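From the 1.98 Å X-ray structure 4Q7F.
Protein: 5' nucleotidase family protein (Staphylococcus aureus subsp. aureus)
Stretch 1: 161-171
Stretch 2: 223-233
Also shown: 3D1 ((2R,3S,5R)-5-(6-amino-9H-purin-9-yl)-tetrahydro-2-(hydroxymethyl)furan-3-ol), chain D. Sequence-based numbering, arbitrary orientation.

Stretch 1, residues 161-171: GLTTQFIPHWE
Stretch 2 (223-233) LTGENEGYAML

Stretch 1 leaves a β-strand at 161-163, runs through a loop at T164 (phi/psi -47/130), Q165 (-76/-7) and F166 (-81/4) and makes a 3-10 turn at 167-169. Stretch 2 is irregular from L223 to E228 and then enters a helix at G229. The two loops meet most closely at F166 and E226, whose CA atoms are 4.9 Å apart, and the contact buries 402 Å² in all.

The interface opens at T224 (phi/psi -88/-13, chi1 p). Its CB points toward stretch 1, and its OG1 lies 3.6 Å from F166 CE1; the same ring atom is 3.6 Å from T224 O.

G225 follows with phi/psi 96/-9, a conformation that by itself calls for glycine, since a CB would be jammed against the preceding carbonyl O. A CB would also fall 2.9 Å from Q165 NE2. The bare backbone lets the Q165 amide (chi1 p, chi2 t, chi3 -42°) approach, and Q165 NE2 donates a nearly linear hydrogen bond to G225 O (2.7 Å, 170°).

E226 (phi/psi -54/-49) has the largest covered area in the contact. Its side chain is fully extended (chi1 170°, chi2 -178°, chi3 174°). E226 CB sits over one face of the F166 ring, 3.9 Å from the centroid and 21° off the normal, a CH-pi contact; F166 has chi1 -139°, between wells, and chi2 68°. T164 OG1 (chi1 t) donates to E226 O at 2.7 Å. That same hydroxyl accepts a weak bond from F166 N to T164 OG1 (3.4 Å), a bond within the loop. Farther out, E226 OE1 lies at the edge of the W170 indole (chi1 m, chi2 -47°), 3.5 Å from W170 CZ2, and 3.2 Å from O5' of the bound 3D1, whose C5' lies over one face of that indole.

N227 (phi/psi -117/125) turns its CB away from stretch 1. E228 (phi/psi -125/15; chi1 m, chi2 t, chi3 60°) occupies the N-cap position and directs its CB toward stretch 1. A water bridges the loops here, accepting from Q165 N (3.2 Å) and lying within donating range of E226 O (2.9 Å) and E228 OE2 (2.6 Å). Q165 NE2 is 3.0 Å from E228 OE2, but the angle is too poor for a hydrogen bond.

At the start of the helix, M232 N bonds back to the N-cap carbonyl, E228 O (3.1 Å). Selenomethionine M232 (chi1 m, chi2 t, chi3 95°) reaches back to the strand, where its CE meets L162 CD1 (L162 chi1 m, chi2 t) at 3.6 Å in an apolar contact.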

# COMPACT_ATOMS: atom_id res chain seq x y z
N GLY A 161 14.88 13.12 -0.45
CA GLY A 161 13.67 12.31 -0.58
C GLY A 161 13.81 11.29 -1.70
O GLY A 161 14.23 11.60 -2.81
N LEU A 162 13.44 10.06 -1.39
CA LEU A 162 13.54 8.95 -2.33
C LEU A 162 12.32 8.09 -2.25
O LEU A 162 11.66 8.01 -1.20
CB LEU A 162 14.77 8.12 -1.99
CG LEU A 162 16.10 8.83 -2.24
CD1 LEU A 162 17.26 8.17 -1.50
CD2 LEU A 162 16.36 8.93 -3.73
N THR A 163 12.02 7.42 -3.37
CA THR A 163 10.84 6.59 -3.48
C THR A 163 11.18 5.20 -4.07
O THR A 163 12.05 5.06 -4.93
CB THR A 163 9.80 7.28 -4.38
OG1 THR A 163 9.42 8.56 -3.83
CG2 THR A 163 8.56 6.43 -4.52
N THR A 164 10.51 4.18 -3.58
CA THR A 164 10.69 2.82 -4.15
C THR A 164 10.63 2.85 -5.70
O THR A 164 9.71 3.42 -6.31
CB THR A 164 9.66 1.83 -3.58
OG1 THR A 164 9.81 0.53 -4.20
CG2 THR A 164 8.23 2.35 -3.81
N GLN A 165 11.63 2.23 -6.32
CA GLN A 165 11.71 2.19 -7.78
C GLN A 165 10.73 1.21 -8.41
O GLN A 165 10.53 1.25 -9.61
CB GLN A 165 13.13 1.76 -8.21
CG GLN A 165 13.46 0.31 -7.87
CD GLN A 165 14.92 -0.03 -8.09
OE1 GLN A 165 15.51 0.38 -9.07
NE2 GLN A 165 15.51 -0.79 -7.17
N PHE A 166 10.04 0.42 -7.60
CA PHE A 166 9.25 -0.72 -8.11
C PHE A 166 7.87 -0.37 -8.67
O PHE A 166 7.14 -1.26 -9.06
CB PHE A 166 9.11 -1.73 -6.97
CG PHE A 166 9.25 -3.17 -7.39
CD1 PHE A 166 10.48 -3.63 -7.82
CD2 PHE A 166 8.21 -4.06 -7.27
CE1 PHE A 166 10.65 -4.95 -8.17
CE2 PHE A 166 8.37 -5.39 -7.61
CZ PHE A 166 9.60 -5.83 -8.08
N ILE A 167 7.54 0.91 -8.72
CA ILE A 167 6.24 1.38 -9.22
C ILE A 167 5.74 0.76 -10.55
O ILE A 167 4.54 0.48 -10.67
CB ILE A 167 6.18 2.92 -9.21
CG1 ILE A 167 6.23 3.43 -7.75
CG2 ILE A 167 4.91 3.41 -9.90
CD1 ILE A 167 6.43 4.93 -7.54
N PRO A 168 6.64 0.54 -11.56
CA PRO A 168 6.21 -0.11 -12.80
C PRO A 168 5.59 -1.48 -12.62
O PRO A 168 4.82 -1.92 -13.46
CB PRO A 168 7.51 -0.19 -13.63
CG PRO A 168 8.28 1.01 -13.18
CD PRO A 168 8.02 1.06 -11.69
N HIS A 169 5.92 -2.17 -11.52
CA HIS A 169 5.36 -3.49 -11.27
C HIS A 169 3.95 -3.44 -10.68
O HIS A 169 3.34 -4.49 -10.49
CB HIS A 169 6.25 -4.26 -10.31
CG HIS A 169 7.59 -4.61 -10.88
ND1 HIS A 169 7.90 -5.87 -11.34
CD2 HIS A 169 8.70 -3.86 -11.07
CE1 HIS A 169 9.14 -5.88 -11.79
NE2 HIS A 169 9.65 -4.68 -11.63
N TRP A 170 3.42 -2.24 -10.43
CA TRP A 170 2.10 -2.12 -9.81
C TRP A 170 1.09 -1.18 -10.49
O TRP A 170 -0.11 -1.48 -10.56
CB TRP A 170 2.23 -1.58 -8.37
CG TRP A 170 3.22 -2.29 -7.48
CD1 TRP A 170 3.36 -3.66 -7.31
CD2 TRP A 170 4.17 -1.69 -6.61
NE1 TRP A 170 4.36 -3.92 -6.41
CE2 TRP A 170 4.87 -2.73 -5.96
CE3 TRP A 170 4.52 -0.35 -6.31
CZ2 TRP A 170 5.89 -2.48 -5.04
CZ3 TRP A 170 5.52 -0.12 -5.41
CH2 TRP A 170 6.21 -1.16 -4.79
N GLU A 171 1.57 -0.06 -10.96
CA GLU A 171 0.69 1.03 -11.40
C GLU A 171 0.12 0.89 -12.82
O GLU A 171 0.66 0.16 -13.64
CB GLU A 171 1.48 2.35 -11.25
CG GLU A 171 0.65 3.62 -11.40
CD GLU A 171 -0.54 3.60 -10.46
OE1 GLU A 171 -1.68 3.40 -10.97
OE2 GLU A 171 -0.32 3.68 -9.23
N LEU A 223 15.10 -10.55 -3.16
CA LEU A 223 15.82 -9.30 -3.45
C LEU A 223 15.52 -8.72 -4.84
O LEU A 223 16.36 -8.75 -5.73
CB LEU A 223 17.33 -9.53 -3.29
CG LEU A 223 17.78 -10.13 -1.94
CD1 LEU A 223 19.29 -10.25 -1.89
CD2 LEU A 223 17.28 -9.30 -0.76
N THR A 224 14.34 -8.14 -4.99
CA THR A 224 13.88 -7.58 -6.27
C THR A 224 14.26 -6.12 -6.54
O THR A 224 14.10 -5.64 -7.66
CB THR A 224 12.33 -7.63 -6.34
OG1 THR A 224 11.78 -6.82 -5.30
CG2 THR A 224 11.82 -9.04 -6.19
N GLY A 225 14.73 -5.41 -5.53
CA GLY A 225 15.04 -3.99 -5.69
C GLY A 225 13.87 -3.12 -5.24
O GLY A 225 14.00 -1.88 -5.16
N GLU A 226 12.73 -3.74 -4.94
CA GLU A 226 11.57 -2.99 -4.42
C GLU A 226 11.99 -2.21 -3.19
O GLU A 226 11.69 -1.01 -3.06
CB GLU A 226 10.42 -3.94 -4.02
CG GLU A 226 9.30 -3.21 -3.25
CD GLU A 226 8.15 -4.12 -2.80
OE1 GLU A 226 7.26 -3.61 -2.07
OE2 GLU A 226 8.15 -5.31 -3.15
N ASN A 227 12.67 -2.91 -2.29
CA ASN A 227 13.14 -2.34 -1.04
C ASN A 227 14.64 -2.40 -1.03
O ASN A 227 15.23 -3.47 -1.22
CB ASN A 227 12.57 -3.16 0.13
CG ASN A 227 11.08 -3.00 0.27
OD1 ASN A 227 10.59 -1.90 0.54
ND2 ASN A 227 10.34 -4.10 0.13
N GLU A 228 15.26 -1.24 -0.82
CA GLU A 228 16.71 -1.12 -0.85
C GLU A 228 17.28 -0.51 0.43
O GLU A 228 18.43 -0.08 0.44
CB GLU A 228 17.11 -0.21 -2.01
CG GLU A 228 16.41 -0.50 -3.34
CD GLU A 228 16.83 0.47 -4.43
OE1 GLU A 228 18.02 0.53 -4.75
OE2 GLU A 228 15.95 1.15 -4.99
N GLY A 229 16.48 -0.45 1.49
CA GLY A 229 16.90 0.19 2.73
C GLY A 229 18.13 -0.41 3.39
O GLY A 229 18.98 0.32 3.91
N TYR A 230 18.23 -1.74 3.38
CA TYR A 230 19.36 -2.38 4.02
C TYR A 230 20.66 -2.07 3.27
O TYR A 230 21.65 -1.67 3.87
CB TYR A 230 19.18 -3.89 4.15
CG TYR A 230 20.30 -4.51 4.94
CD1 TYR A 230 21.48 -4.91 4.32
CD2 TYR A 230 20.18 -4.69 6.31
CE1 TYR A 230 22.52 -5.46 5.05
CE2 TYR A 230 21.22 -5.25 7.05
CZ TYR A 230 22.38 -5.63 6.41
OH TYR A 230 23.40 -6.18 7.15
N ALA A 231 20.63 -2.26 1.95
CA ALA A 231 21.81 -1.98 1.12
C ALA A 231 22.25 -0.52 1.30
O ALA A 231 23.44 -0.22 1.29
CB ALA A 231 21.52 -2.27 -0.33
N MSE A 232 21.28 0.38 1.46
CA MSE A 232 21.59 1.81 1.66
C MSE A 232 22.32 2.04 2.97
O MSE A 232 23.35 2.72 3.01
CB MSE A 232 20.29 2.60 1.56
CG MSE A 232 19.84 2.74 0.11
SE MSE A 232 17.88 3.04 0.03
CE MSE A 232 18.00 5.00 -0.05
N LEU A 233 21.80 1.47 4.05
CA LEU A 233 22.46 1.60 5.35
C LEU A 233 23.81 0.89 5.37
O LEU A 233 24.82 1.46 5.77
CB LEU A 233 21.57 1.05 6.47
CG LEU A 233 20.36 1.91 6.84
CD1 LEU A 233 19.36 1.11 7.65
CD2 LEU A 233 20.81 3.14 7.61
O5' 3D1 D . 4.11 -3.72 -2.35
C5' 3D1 D . 2.80 -3.72 -2.90
C4' 3D1 D . 2.11 -2.39 -2.65
O4' 3D1 D . 0.94 -2.39 -3.45
C1' 3D1 D . -0.25 -2.44 -2.66
N9 3D1 D . -1.21 -3.39 -3.28
C4 3D1 D . -2.04 -3.01 -4.25
N3 3D1 D . -2.26 -1.84 -4.88
C2 3D1 D . -3.19 -1.75 -5.85
N1 3D1 D . -3.94 -2.81 -6.25
C6 3D1 D . -3.82 -4.03 -5.69
N6 3D1 D . -4.60 -5.07 -6.13
C5 3D1 D . -2.81 -4.21 -4.63
N7 3D1 D . -2.38 -5.21 -3.84
C8 3D1 D . -1.40 -4.71 -3.03
C2' 3D1 D . 0.19 -2.76 -1.24
C3' 3D1 D . 1.59 -2.17 -1.23
O3' 3D1 D . 1.50 -0.76 -0.96
O HOH W 1 13.50 0.98 -4.11